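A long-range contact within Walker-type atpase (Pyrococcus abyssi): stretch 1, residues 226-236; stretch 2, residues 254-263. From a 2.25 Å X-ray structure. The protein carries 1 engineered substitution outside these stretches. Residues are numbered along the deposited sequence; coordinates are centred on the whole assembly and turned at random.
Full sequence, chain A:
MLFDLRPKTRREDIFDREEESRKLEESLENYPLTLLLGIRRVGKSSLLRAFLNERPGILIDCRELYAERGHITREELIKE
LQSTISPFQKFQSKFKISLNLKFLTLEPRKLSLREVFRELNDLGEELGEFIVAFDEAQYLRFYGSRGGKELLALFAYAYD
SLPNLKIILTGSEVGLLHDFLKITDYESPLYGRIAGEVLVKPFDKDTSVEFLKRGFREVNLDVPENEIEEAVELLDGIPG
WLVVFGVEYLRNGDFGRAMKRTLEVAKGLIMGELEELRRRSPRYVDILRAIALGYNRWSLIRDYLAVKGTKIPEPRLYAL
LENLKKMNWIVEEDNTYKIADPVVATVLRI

Stretch 1 226-236: NEIEEAVELLD
Stretch 2 (254-263) DFGRAMKRTL

How do the two backbones lie against each other? Both are helical, residues 226-235 and 255-263, the first helix beginning before residue 226 and the second continuing past 263, and they run in nearly the same direction, crossing at -19° with axes 11.3 Å apart at closest approach. The register steps by one helical turn: Glu227 CA lies 6.5 Å from Phe255 CA, and Ala231 CA 7.6 Å from Met259 CA. Asp236, with positive phi (44/47), ends the first helical run; Asp254 N-caps the second, its OD2 accepting from Arg257 N at 2.9 Å.

What does Phe255 do at the start of its helix? It covers the most surface, pointing toward stretch 1 with chi1 t (177°) and chi2 83°. Its ring packs against the turn from Glu227 to Ala231: Phe255 CE1 is 3.3 Å from Glu227 O, 3.6 Å from Ala231 N and 3.8 Å from Ala231 CB. Glu227 O also accepts from Ala231 N at 3.0 Å within its own helix. Glu230 CG reaches Phe255 CZ at 3.6 Å, but chi1 t and chi2 p lead its carboxylate away. Leu234 CD2 sits at the ring edge, 4.5 Å from Phe255 CZ.

What continues the contact one turn on? Met259 (chi1 t, chi2 p, chi3 -98°) and Leu235 (chi1 m, chi2 t) point toward each other's helices, and Leu235 CD2 meets Met259 CE at 3.5 Å, a purely apolar pairing. Leu234 CB approaches Met259 SD at 4.2 Å. Further along, Leu235 CD2 is 4.2 Å from Thr262 CG2, while Thr262 OG1 donates to Ala258 O at 2.6 Å.

Is there any polar link? No direct hydrogen bond crosses, but water 1 bridges Glu227 and the first turn of the second helix: it accepts from Phe255 N at 2.9 Å and donates weakly to Glu227 OE1 at 2.8 Å. Glu227, m then t with chi3 27°, also brings OE1 within 3.6 Å of Phe255 CB.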

# COMPACT_ATOMS: atom_id res chain seq x y z
N ASN A 226 1.90 -25.58 18.94
CA ASN A 226 0.72 -25.86 18.13
C ASN A 226 -0.27 -24.68 17.97
O ASN A 226 -0.99 -24.62 16.98
CB ASN A 226 -0.01 -27.12 18.64
CG ASN A 226 0.59 -28.42 18.07
OD1 ASN A 226 1.34 -28.41 17.08
ND2 ASN A 226 0.23 -29.55 18.69
N GLU A 227 -0.30 -23.76 18.94
CA GLU A 227 -1.15 -22.58 18.87
C GLU A 227 -0.59 -21.54 17.89
O GLU A 227 -1.34 -20.88 17.17
CB GLU A 227 -1.34 -21.93 20.26
CG GLU A 227 -2.15 -22.78 21.26
CD GLU A 227 -2.31 -22.08 22.62
OE1 GLU A 227 -2.30 -20.83 22.66
OE2 GLU A 227 -2.45 -22.79 23.64
N ILE A 228 0.73 -21.40 17.87
CA ILE A 228 1.38 -20.55 16.87
C ILE A 228 1.23 -21.14 15.45
O ILE A 228 0.91 -20.41 14.51
CB ILE A 228 2.87 -20.23 17.26
CG1 ILE A 228 2.88 -19.14 18.36
CG2 ILE A 228 3.70 -19.79 16.02
CD1 ILE A 228 4.14 -19.09 19.18
N GLU A 229 1.40 -22.45 15.32
CA GLU A 229 1.16 -23.12 14.03
C GLU A 229 -0.27 -22.92 13.55
O GLU A 229 -0.49 -22.58 12.39
CB GLU A 229 1.48 -24.62 14.12
CG GLU A 229 2.89 -24.90 14.58
CD GLU A 229 3.44 -26.20 14.05
OE1 GLU A 229 2.99 -27.28 14.53
OE2 GLU A 229 4.33 -26.13 13.16
N GLU A 230 -1.25 -23.11 14.44
CA GLU A 230 -2.66 -22.90 14.11
C GLU A 230 -2.96 -21.43 13.72
O GLU A 230 -3.73 -21.18 12.80
CB GLU A 230 -3.56 -23.36 15.27
CG GLU A 230 -5.02 -23.61 14.88
CD GLU A 230 -5.27 -25.01 14.35
OE1 GLU A 230 -5.25 -26.00 15.13
OE2 GLU A 230 -5.52 -25.12 13.13
N ALA A 231 -2.35 -20.47 14.40
CA ALA A 231 -2.55 -19.06 14.04
C ALA A 231 -2.03 -18.75 12.62
O ALA A 231 -2.65 -18.02 11.87
CB ALA A 231 -1.91 -18.14 15.06
N VAL A 232 -0.89 -19.33 12.26
CA VAL A 232 -0.28 -19.09 10.95
C VAL A 232 -1.05 -19.79 9.81
O VAL A 232 -1.14 -19.27 8.70
CB VAL A 232 1.23 -19.47 10.96
CG1 VAL A 232 1.81 -19.50 9.54
CG2 VAL A 232 2.01 -18.52 11.86
N GLU A 233 -1.62 -20.94 10.09
CA GLU A 233 -2.52 -21.61 9.15
C GLU A 233 -3.78 -20.78 8.87
O GLU A 233 -4.26 -20.77 7.74
CB GLU A 233 -2.90 -23.00 9.64
CG GLU A 233 -1.77 -24.03 9.58
CD GLU A 233 -0.92 -23.99 8.28
OE1 GLU A 233 -0.29 -22.94 7.98
OE2 GLU A 233 -0.86 -25.04 7.58
N LEU A 234 -4.31 -20.08 9.88
CA LEU A 234 -5.42 -19.17 9.63
C LEU A 234 -5.00 -17.81 9.07
O LEU A 234 -5.71 -17.24 8.24
CB LEU A 234 -6.28 -18.95 10.89
CG LEU A 234 -7.43 -19.91 11.26
CD1 LEU A 234 -8.00 -20.66 10.06
CD2 LEU A 234 -7.02 -20.90 12.33
N LEU A 235 -3.85 -17.29 9.51
CA LEU A 235 -3.47 -15.92 9.16
C LEU A 235 -2.42 -15.73 8.04
O LEU A 235 -2.16 -14.60 7.63
CB LEU A 235 -3.12 -15.10 10.43
CG LEU A 235 -4.14 -15.06 11.58
CD1 LEU A 235 -3.60 -14.28 12.82
CD2 LEU A 235 -5.52 -14.51 11.16
N ASP A 236 -1.78 -16.82 7.60
CA ASP A 236 -0.98 -16.91 6.34
C ASP A 236 0.02 -15.77 5.95
O ASP A 236 0.06 -15.31 4.78
CB ASP A 236 -1.89 -17.26 5.14
CG ASP A 236 -2.28 -18.79 5.04
OD1 ASP A 236 -1.95 -19.64 5.91
OD2 ASP A 236 -2.93 -19.14 4.02
N ASP A 254 -5.75 -16.60 25.45
CA ASP A 254 -6.35 -17.85 24.98
C ASP A 254 -6.38 -17.87 23.45
O ASP A 254 -6.73 -16.85 22.81
CB ASP A 254 -7.75 -17.99 25.57
CG ASP A 254 -8.51 -19.18 25.01
OD1 ASP A 254 -8.22 -20.30 25.43
OD2 ASP A 254 -9.39 -18.99 24.15
N PHE A 255 -5.99 -19.01 22.86
CA PHE A 255 -5.97 -19.10 21.40
C PHE A 255 -7.35 -18.87 20.78
O PHE A 255 -7.47 -18.08 19.86
CB PHE A 255 -5.38 -20.42 20.86
CG PHE A 255 -5.44 -20.49 19.36
CD1 PHE A 255 -4.46 -19.89 18.58
CD2 PHE A 255 -6.52 -21.10 18.72
CE1 PHE A 255 -4.54 -19.90 17.21
CE2 PHE A 255 -6.60 -21.13 17.34
CZ PHE A 255 -5.61 -20.52 16.58
N GLY A 256 -8.36 -19.57 21.28
CA GLY A 256 -9.72 -19.43 20.76
C GLY A 256 -10.26 -18.01 20.78
O GLY A 256 -10.71 -17.51 19.76
N ARG A 257 -10.21 -17.37 21.95
CA ARG A 257 -10.72 -16.00 22.13
C ARG A 257 -9.89 -14.94 21.40
O ARG A 257 -10.46 -14.02 20.82
CB ARG A 257 -10.84 -15.64 23.62
CG ARG A 257 -12.08 -16.18 24.27
CD ARG A 257 -12.25 -15.68 25.70
NE ARG A 257 -11.05 -15.91 26.52
CZ ARG A 257 -10.80 -17.04 27.18
NH1 ARG A 257 -11.66 -18.05 27.16
NH2 ARG A 257 -9.68 -17.13 27.89
N ALA A 258 -8.57 -15.09 21.40
CA ALA A 258 -7.71 -14.21 20.58
C ALA A 258 -8.02 -14.29 19.08
O ALA A 258 -8.04 -13.27 18.39
CB ALA A 258 -6.25 -14.51 20.82
N MET A 259 -8.22 -15.49 18.57
CA MET A 259 -8.54 -15.64 17.15
C MET A 259 -9.96 -15.15 16.82
O MET A 259 -10.18 -14.57 15.76
CB MET A 259 -8.37 -17.10 16.71
CG MET A 259 -8.37 -17.32 15.18
SD MET A 259 -6.98 -16.53 14.31
CE MET A 259 -7.77 -15.06 13.75
N LYS A 260 -10.91 -15.41 17.72
CA LYS A 260 -12.28 -14.94 17.55
C LYS A 260 -12.28 -13.41 17.41
O LYS A 260 -12.87 -12.88 16.48
CB LYS A 260 -13.14 -15.39 18.74
CG LYS A 260 -14.53 -15.89 18.37
CD LYS A 260 -15.35 -16.29 19.59
CE LYS A 260 -16.20 -15.12 20.12
NZ LYS A 260 -17.40 -15.59 20.92
N ARG A 261 -11.60 -12.73 18.32
CA ARG A 261 -11.44 -11.28 18.31
C ARG A 261 -10.66 -10.76 17.09
O ARG A 261 -11.00 -9.71 16.55
CB ARG A 261 -10.78 -10.78 19.60
CG ARG A 261 -11.54 -11.10 20.87
CD ARG A 261 -12.77 -10.23 21.01
NE ARG A 261 -12.66 -9.20 22.05
CZ ARG A 261 -12.09 -8.01 21.90
NH1 ARG A 261 -11.53 -7.66 20.74
NH2 ARG A 261 -12.07 -7.16 22.91
N THR A 262 -9.63 -11.48 16.67
CA THR A 262 -8.88 -11.12 15.46
C THR A 262 -9.82 -11.11 14.26
O THR A 262 -9.83 -10.16 13.49
CB THR A 262 -7.67 -12.06 15.23
OG1 THR A 262 -6.84 -12.03 16.38
CG2 THR A 262 -6.84 -11.66 14.01
N LEU A 263 -10.65 -12.15 14.14
CA LEU A 263 -11.59 -12.31 13.03
C LEU A 263 -12.69 -11.25 13.05
O LEU A 263 -13.10 -10.81 11.99
CB LEU A 263 -12.19 -13.73 12.98
CG LEU A 263 -11.14 -14.84 12.68
CD1 LEU A 263 -11.72 -16.26 12.66
CD2 LEU A 263 -10.36 -14.55 11.38
O HOH W 1 -4.41 -20.74 24.50